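Local coordinates for protein LipS lipolytic enzyme (PDB 4FBL) that probably hydrolyses ester bonds of lipids as a thermostable lipase of the alpha/beta-hydrolase fold, at residues C[172-177]-C[192-197]; C[215-220]-C[244-249]. All coordinates share one frame; numbering follows the deposited sequence.

Interaction 1. Residues C[172-177]-C[192-197]; sequences PAELPG and YPVTPV
Strands 174-176 and 194-196 run antiparallel as a short two-stranded sheet, their axes 4.3 Å apart at an angle of 147°. Leu175 and Thr195 form its hydrogen-bonded pair, the N of Leu175 giving to the O of Thr195 at 2.9 Å and the N of Thr195 to the O of Leu175 at 2.8 Å. The first bond is fairly straight; the second bends to 137° at the hydrogen and comes from above the carbonyl plane. The N of Val197 extends the ladder to the O of Ala173. Beyond the other end of the pair, Thr195 OG1 donates to the O of Pro176 at 3.2 Å, anti to its own carbonyl carbon (chi1 -57°) and likewise above the acceptor's plane. A valine in place of Thr195 has no hydroxyl to offer, and the Pro176 carbonyl would probably lose this partner, with the chain into Gly177 less firmly held.

This small two-stranded sheet stands apart from the central sheet of the alpha/beta-hydrolase fold, in the insertion between strands 147-151 and 221-226 where such enzymes commonly carry a cap or lid, and Gly177 directly precedes residues lining the spermidine pocket.

Glu174 shares a face with Pro196, and its carboxylate end reaches Val194, with Glu174 CD 3.6 Å from Val194 CG2 and the two side chains crossing obliquely. Val197 CG2 approaches the O of Pro172 to 3.4 Å and is only loosely packed against Leu175 CD2. Pro93, of helix 93-97, touches both Glu174 and Val194, while Phe60 and Ile178 touch Thr195.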
ATOM      1  N   PRO C 172     -16.530  12.244  -1.749  1.00 32.99           N
ATOM      2  CA  PRO C 172     -17.916  11.712  -1.631  1.00 32.74           C
ATOM      3  C   PRO C 172     -17.933  10.332  -0.964  1.00 34.03           C
ATOM      4  O   PRO C 172     -16.874   9.620  -1.021  1.00 33.27           O
ATOM      5  CB  PRO C 172     -18.335  11.513  -3.089  1.00 31.84           C
ATOM      6  CG  PRO C 172     -17.102  11.509  -3.885  1.00 33.87           C
ATOM      7  CD  PRO C 172     -16.076  12.350  -3.157  1.00 32.64           C
ATOM      8  N   ALA C 173     -19.068   9.870  -0.409  1.00 33.85           N
ATOM      9  CA  ALA C 173     -19.089   8.448   0.022  1.00 33.42           C
ATOM     10  C   ALA C 173     -18.927   7.417  -1.140  1.00 33.75           C
ATOM     11  O   ALA C 173     -18.332   6.361  -0.948  1.00 32.95           O
ATOM     12  CB  ALA C 173     -20.300   8.130   0.854  1.00 34.33           C
ATOM     13  N   GLU C 174     -19.449   7.702  -2.336  1.00 33.99           N
ATOM     14  CA  GLU C 174     -19.457   6.698  -3.404  1.00 34.05           C
ATOM     15  C   GLU C 174     -19.072   7.308  -4.685  1.00 34.71           C
ATOM     16  O   GLU C 174     -19.247   8.484  -4.874  1.00 35.15           O
ATOM     17  CB  GLU C 174     -20.854   6.056  -3.549  1.00 33.62           C
ATOM     18  CG  GLU C 174     -21.200   5.213  -2.382  1.00 35.94           C
ATOM     19  CD  GLU C 174     -22.664   4.775  -2.362  1.00 37.76           C
ATOM     20  OE1 GLU C 174     -23.461   5.303  -3.153  1.00 39.86           O
ATOM     21  OE2 GLU C 174     -23.011   3.885  -1.567  1.00 34.72           O
ATOM     22  N   LEU C 175     -18.497   6.513  -5.545  1.00 36.12           N
ATOM     23  CA  LEU C 175     -18.183   6.878  -6.898  1.00 40.35           C
ATOM     24  C   LEU C 175     -18.969   5.860  -7.748  1.00 42.31           C
ATOM     25  O   LEU C 175     -19.439   4.883  -7.191  1.00 41.04           O
ATOM     26  CB  LEU C 175     -16.686   6.622  -7.143  1.00 41.53           C
ATOM     27  CG  LEU C 175     -15.468   7.570  -7.193  1.00 45.11           C
ATOM     28  CD1 LEU C 175     -14.767   7.540  -8.635  1.00 47.89           C
ATOM     29  CD2 LEU C 175     -15.773   8.982  -6.652  1.00 46.46           C
ATOM     30  N   PRO C 176     -19.174   6.142  -9.061  1.00 45.17           N
ATOM     31  CA  PRO C 176     -19.392   5.189 -10.156  1.00 47.10           C
ATOM     32  C   PRO C 176     -18.568   3.884 -10.115  1.00 48.99           C
ATOM     33  O   PRO C 176     -17.356   3.872  -9.745  1.00 48.74           O
ATOM     34  CB  PRO C 176     -19.020   6.026 -11.365  1.00 47.32           C
ATOM     35  CG  PRO C 176     -19.742   7.455 -10.960  1.00 47.12           C
ATOM     36  CD  PRO C 176     -19.816   7.434  -9.409  1.00 45.82           C
ATOM     37  N   GLY C 177     -19.224   2.790 -10.520  1.00 49.98           N
ATOM     38  CA  GLY C 177     -18.663   1.433 -10.313  1.00 50.68           C
ATOM     39  C   GLY C 177     -17.531   1.093 -11.270  1.00 51.06           C
ATOM     40  O   GLY C 177     -17.313   1.824 -12.253  1.00 51.24           O
ATOM     41  N   TYR C 192     -20.936  -4.380  -7.460  1.00 27.51           N
ATOM     42  CA  TYR C 192     -21.701  -3.189  -7.003  1.00 25.30           C
ATOM     43  C   TYR C 192     -21.653  -2.140  -8.125  1.00 24.58           C
ATOM     44  O   TYR C 192     -20.680  -2.057  -8.873  1.00 25.02           O
ATOM     45  CB  TYR C 192     -21.119  -2.606  -5.698  1.00 23.11           C
ATOM     46  CG  TYR C 192     -21.260  -3.457  -4.470  1.00 24.85           C
ATOM     47  CD1 TYR C 192     -22.485  -4.024  -4.106  1.00 22.88           C
ATOM     48  CD2 TYR C 192     -20.142  -3.658  -3.593  1.00 24.13           C
ATOM     49  CE1 TYR C 192     -22.636  -4.740  -2.909  1.00 22.90           C
ATOM     50  CE2 TYR C 192     -20.269  -4.425  -2.433  1.00 22.93           C
ATOM     51  CZ  TYR C 192     -21.498  -4.965  -2.068  1.00 24.23           C
ATOM     52  OH  TYR C 192     -21.600  -5.723  -0.878  1.00 20.61           O
ATOM     53  N   PRO C 193     -22.747  -1.358  -8.269  1.00 25.83           N
ATOM     54  CA  PRO C 193     -22.922  -0.345  -9.263  1.00 26.46           C
ATOM     55  C   PRO C 193     -22.120   0.971  -8.929  1.00 28.15           C
ATOM     56  O   PRO C 193     -21.978   1.873  -9.809  1.00 26.66           O
ATOM     57  CB  PRO C 193     -24.450  -0.106  -9.234  1.00 27.75           C
ATOM     58  CG  PRO C 193     -24.824  -0.304  -7.796  1.00 25.88           C
ATOM     59  CD  PRO C 193     -23.964  -1.552  -7.453  1.00 24.09           C
ATOM     60  N   VAL C 194     -21.585   1.014  -7.697  1.00 27.77           N
ATOM     61  CA  VAL C 194     -20.799   2.151  -7.175  1.00 28.46           C
ATOM     62  C   VAL C 194     -19.506   1.585  -6.481  1.00 29.67           C
ATOM     63  O   VAL C 194     -19.477   0.399  -5.993  1.00 28.13           O
ATOM     64  CB  VAL C 194     -21.628   3.017  -6.155  1.00 27.16           C
ATOM     65  CG1 VAL C 194     -22.910   3.577  -6.822  1.00 28.12           C
ATOM     66  CG2 VAL C 194     -22.049   2.230  -4.865  1.00 26.94           C
ATOM     67  N   THR C 195     -18.452   2.407  -6.473  1.00 29.13           N
ATOM     68  CA  THR C 195     -17.268   2.167  -5.602  1.00 28.48           C
ATOM     69  C   THR C 195     -17.343   2.924  -4.260  1.00 27.14           C
ATOM     70  O   THR C 195     -17.429   4.171  -4.256  1.00 27.80           O
ATOM     71  CB  THR C 195     -16.088   2.654  -6.337  1.00 28.91           C
ATOM     72  OG1 THR C 195     -16.036   1.954  -7.587  1.00 32.21           O
ATOM     73  CG2 THR C 195     -14.800   2.429  -5.495  1.00 31.39           C
ATOM     74  N   PRO C 196     -17.418   2.200  -3.125  1.00 25.91           N
ATOM     75  CA  PRO C 196     -17.424   2.851  -1.815  1.00 25.71           C
ATOM     76  C   PRO C 196     -15.984   3.364  -1.488  1.00 25.85           C
ATOM     77  O   PRO C 196     -15.011   2.592  -1.324  1.00 24.52           O
ATOM     78  CB  PRO C 196     -17.750   1.727  -0.826  1.00 24.05           C
ATOM     79  CG  PRO C 196     -17.940   0.535  -1.644  1.00 27.43           C
ATOM     80  CD  PRO C 196     -17.402   0.728  -2.995  1.00 24.87           C
ATOM     81  N   VAL C 197     -15.872   4.681  -1.476  1.00 25.08           N
ATOM     82  CA  VAL C 197     -14.578   5.389  -1.275  1.00 22.25           C
ATOM     83  C   VAL C 197     -13.713   4.917  -0.099  1.00 19.52           C
ATOM     84  O   VAL C 197     -12.513   4.665  -0.295  1.00 19.67           O
ATOM     85  CB  VAL C 197     -14.841   6.914  -1.300  1.00 21.93           C
ATOM     86  CG1 VAL C 197     -13.572   7.726  -0.834  1.00 18.53           C
ATOM     87  CG2 VAL C 197     -15.135   7.277  -2.678  1.00 21.04           C
TER

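Interaction 2. Residues C[215-220]-C[244-249]; sequences PRVKCP and IGSTEK
The end of a 3-10 segment at 215-216 and the loop after it run beside the loop 244-248, in register from Pro215 with Ile244 to Pro220 with Glu248, closest at Lys218 and Ser246, whose CA atoms are 4.0 Å apart. Ser246 carries the polar centre: its OG, anti to its own carbonyl carbon (chi1 -43°), donates to the O of Cys219 at 2.7 Å, tilted 32° from the carbonyl plane. Val217 CG1 lies 3.7 Å from the same OG. Val217 CB meets Ile244 CG2, also at 3.7 Å, and so brings an apolar patch up beside the hydroxyl. A weak bond from Gly245 N to the O of Val217 adds to the backbone link. Two waters bridge what the segments do not join directly: both donate to the O of Lys218, one accepting from Glu248 N and the other from Thr247 N. Farther on, Pro220 CA points its hydrogen at the O of Glu248, 3.3 Å away, and the CB atoms of these residues touch. The contact thus joins the turns leading from helices 200-213 and 235-243 into the adjacent parallel strands 221-226 and 249-254, with Val217 and Cys219 resting on helix 129-140 and Pro215 packed on Pro160 of the second subunit.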
ATOM      1  N   PRO C 215       9.463 -11.769  -4.347  1.00 23.08           N
ATOM      2  CA  PRO C 215      10.703 -12.591  -4.303  1.00 23.29           C
ATOM      3  C   PRO C 215      10.471 -13.875  -3.459  1.00 21.83           C
ATOM      4  O   PRO C 215      11.067 -14.912  -3.680  1.00 24.16           O
ATOM      5  CB  PRO C 215      11.707 -11.642  -3.566  1.00 22.22           C
ATOM      6  CG  PRO C 215      11.234 -10.243  -4.122  1.00 25.79           C
ATOM      7  CD  PRO C 215       9.716 -10.384  -3.887  1.00 22.78           C
ATOM      8  N   ARG C 216       9.564 -13.822  -2.523  1.00 21.35           N
ATOM      9  CA  ARG C 216       9.225 -14.994  -1.723  1.00 22.26           C
ATOM     10  C   ARG C 216       8.313 -16.028  -2.348  1.00 21.92           C
ATOM     11  O   ARG C 216       8.199 -17.158  -1.821  1.00 22.80           O
ATOM     12  CB  ARG C 216       8.533 -14.547  -0.487  1.00 23.37           C
ATOM     13  CG  ARG C 216       9.412 -14.119   0.660  1.00 29.32           C
ATOM     14  CD  ARG C 216       8.394 -13.615   1.623  1.00 37.44           C
ATOM     15  NE  ARG C 216       8.793 -13.774   2.986  1.00 43.35           N
ATOM     16  CZ  ARG C 216       8.232 -14.530   3.923  1.00 40.75           C
ATOM     17  NH1 ARG C 216       7.169 -15.309   3.745  1.00 30.93           N
ATOM     18  NH2 ARG C 216       8.804 -14.448   5.113  1.00 42.78           N
ATOM     19  N   VAL C 217       7.668 -15.684  -3.452  1.00 22.09           N
ATOM     20  CA  VAL C 217       6.794 -16.671  -4.140  1.00 22.00           C
ATOM     21  C   VAL C 217       7.686 -17.651  -4.890  1.00 23.88           C
ATOM     22  O   VAL C 217       8.465 -17.202  -5.705  1.00 22.21           O
ATOM     23  CB  VAL C 217       5.869 -16.024  -5.193  1.00 22.42           C
ATOM     24  CG1 VAL C 217       5.078 -17.105  -5.905  1.00 21.17           C
ATOM     25  CG2 VAL C 217       4.928 -15.001  -4.527  1.00 15.83           C
ATOM     26  N   LYS C 218       7.568 -18.949  -4.582  1.00 23.66           N
ATOM     27  CA  LYS C 218       8.462 -19.988  -5.109  1.00 26.92           C
ATOM     28  C   LYS C 218       7.656 -21.056  -5.841  1.00 24.70           C
ATOM     29  O   LYS C 218       8.234 -21.802  -6.558  1.00 24.27           O
ATOM     30  CB  LYS C 218       9.231 -20.759  -3.958  1.00 27.89           C
ATOM     31  CG  LYS C 218      10.441 -20.013  -3.278  1.00 35.91           C
ATOM     32  CD  LYS C 218      11.813 -19.980  -4.137  1.00 44.44           C
ATOM     33  CE  LYS C 218      12.952 -19.090  -3.500  1.00 46.01           C
ATOM     34  NZ  LYS C 218      12.415 -17.728  -3.043  1.00 39.24           N
ATOM     35  N   CYS C 219       6.361 -21.220  -5.574  1.00 23.86           N
ATOM     36  CA  CYS C 219       5.644 -22.300  -6.256  1.00 22.88           C
ATOM     37  C   CYS C 219       5.496 -22.030  -7.761  1.00 22.89           C
ATOM     38  O   CYS C 219       5.586 -20.897  -8.193  1.00 20.43           O
ATOM     39  CB  CYS C 219       4.248 -22.525  -5.640  1.00 23.88           C
ATOM     40  SG  CYS C 219       3.144 -21.025  -5.730  1.00 25.61           S
ATOM     41  N   PRO C 220       5.199 -23.076  -8.562  1.00 21.78           N
ATOM     42  CA  PRO C 220       4.812 -22.897  -9.976  1.00 22.19           C
ATOM     43  C   PRO C 220       3.701 -21.842 -10.212  1.00 20.96           C
ATOM     44  O   PRO C 220       2.791 -21.714  -9.413  1.00 20.45           O
ATOM     45  CB  PRO C 220       4.373 -24.304 -10.412  1.00 22.12           C
ATOM     46  CG  PRO C 220       5.139 -25.204  -9.558  1.00 21.95           C
ATOM     47  CD  PRO C 220       5.264 -24.494  -8.191  1.00 22.92           C
ATOM     48  N   ILE C 244       8.819 -12.790  -9.284  1.00 27.35           N
ATOM     49  CA  ILE C 244       8.733 -13.963  -8.446  1.00 27.88           C
ATOM     50  C   ILE C 244      10.004 -14.787  -8.465  1.00 28.67           C
ATOM     51  O   ILE C 244      10.733 -14.822  -9.458  1.00 29.40           O
ATOM     52  CB  ILE C 244       7.601 -14.966  -8.920  1.00 28.83           C
ATOM     53  CG1 ILE C 244       7.734 -15.278 -10.428  1.00 26.68           C
ATOM     54  CG2 ILE C 244       6.247 -14.446  -8.538  1.00 25.35           C
ATOM     55  CD1 ILE C 244       6.777 -16.432 -10.850  1.00 33.21           C
ATOM     56  N   GLY C 245      10.201 -15.549  -7.402  1.00 29.07           N
ATOM     57  CA  GLY C 245      11.375 -16.425  -7.269  1.00 27.94           C
ATOM     58  C   GLY C 245      11.106 -17.787  -7.848  1.00 27.52           C
ATOM     59  O   GLY C 245      12.021 -18.591  -7.898  1.00 26.80           O
ATOM     60  N   SER C 246       9.859 -18.071  -8.301  1.00 27.02           N
ATOM     61  CA  SER C 246       9.530 -19.368  -8.940  1.00 28.23           C
ATOM     62  C   SER C 246      10.423 -19.765 -10.099  1.00 28.49           C
ATOM     63  O   SER C 246      10.679 -18.974 -11.000  1.00 29.82           O
ATOM     64  CB  SER C 246       8.067 -19.367  -9.406  1.00 27.44           C
ATOM     65  OG  SER C 246       7.274 -18.777  -8.373  1.00 27.64           O
ATOM     66  N   THR C 247      10.866 -21.009 -10.151  1.00 30.51           N
ATOM     67  CA  THR C 247      11.667 -21.429 -11.320  1.00 30.95           C
ATOM     68  C   THR C 247      10.711 -21.885 -12.424  1.00 31.22           C
ATOM     69  O   THR C 247      11.044 -21.843 -13.590  1.00 31.01           O
ATOM     70  CB  THR C 247      12.702 -22.515 -10.959  1.00 32.05           C
ATOM     71  OG1 THR C 247      12.009 -23.713 -10.660  1.00 33.67           O
ATOM     72  CG2 THR C 247      13.455 -22.162  -9.665  1.00 33.93           C
ATOM     73  N   GLU C 248       9.477 -22.240 -12.067  1.00 30.27           N
ATOM     74  CA  GLU C 248       8.518 -22.664 -13.087  1.00 30.98           C
ATOM     75  C   GLU C 248       7.417 -21.609 -13.267  1.00 29.36           C
ATOM     76  O   GLU C 248       6.619 -21.364 -12.335  1.00 28.60           O
ATOM     77  CB  GLU C 248       7.851 -23.972 -12.673  1.00 33.14           C
ATOM     78  CG  GLU C 248       8.736 -25.181 -12.703  1.00 39.53           C
ATOM     79  CD  GLU C 248       7.918 -26.349 -13.164  1.00 52.12           C
ATOM     80  OE1 GLU C 248       7.367 -26.243 -14.304  1.00 55.42           O
ATOM     81  OE2 GLU C 248       7.787 -27.340 -12.380  1.00 55.04           O
ATOM     82  N   LYS C 249       7.367 -20.954 -14.416  1.00 28.09           N
ATOM     83  CA  LYS C 249       6.446 -19.825 -14.526  1.00 27.26           C
ATOM     84  C   LYS C 249       6.129 -19.633 -15.951  1.00 27.45           C
ATOM     85  O   LYS C 249       6.972 -19.877 -16.771  1.00 28.10           O
ATOM     86  CB  LYS C 249       7.042 -18.546 -13.950  1.00 26.55           C
ATOM     87  CG  LYS C 249       8.510 -18.222 -14.478  1.00 26.23           C
ATOM     88  CD  LYS C 249       9.004 -16.933 -13.887  1.00 25.99           C
ATOM     89  CE  LYS C 249      10.389 -16.450 -14.517  1.00 26.94           C
ATOM     90  NZ  LYS C 249      11.097 -15.414 -13.652  1.00 28.91           N
TER
HETATM   91  O   HOH W   1       8.465 -22.864  -9.295  1.00 22.74           O
HETATM   92  O   HOH W   2      10.979 -22.238  -7.463  1.00 39.00           O

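Following the chain from the N terminus, five strands of the central sheet precede the first contact, which follows helix 160-166. Interaction 1 then closes a loop of 14 residues without helix or strand, bringing 192-197 back against 172-177. Helix 200-213 follows, and interaction 2 opens where it ends, closing a longer loop that holds strand 221-226 and helix 235-243 before the chain enters the edge strand 249-254. The loops are in series, neither nested nor crossed. Their centres lie 36 Å apart on opposite sides of the chain's centre: interaction 1 ties the insertion together near the ligand pocket, interaction 2 the loops that lead into two neighbouring strands at the far side.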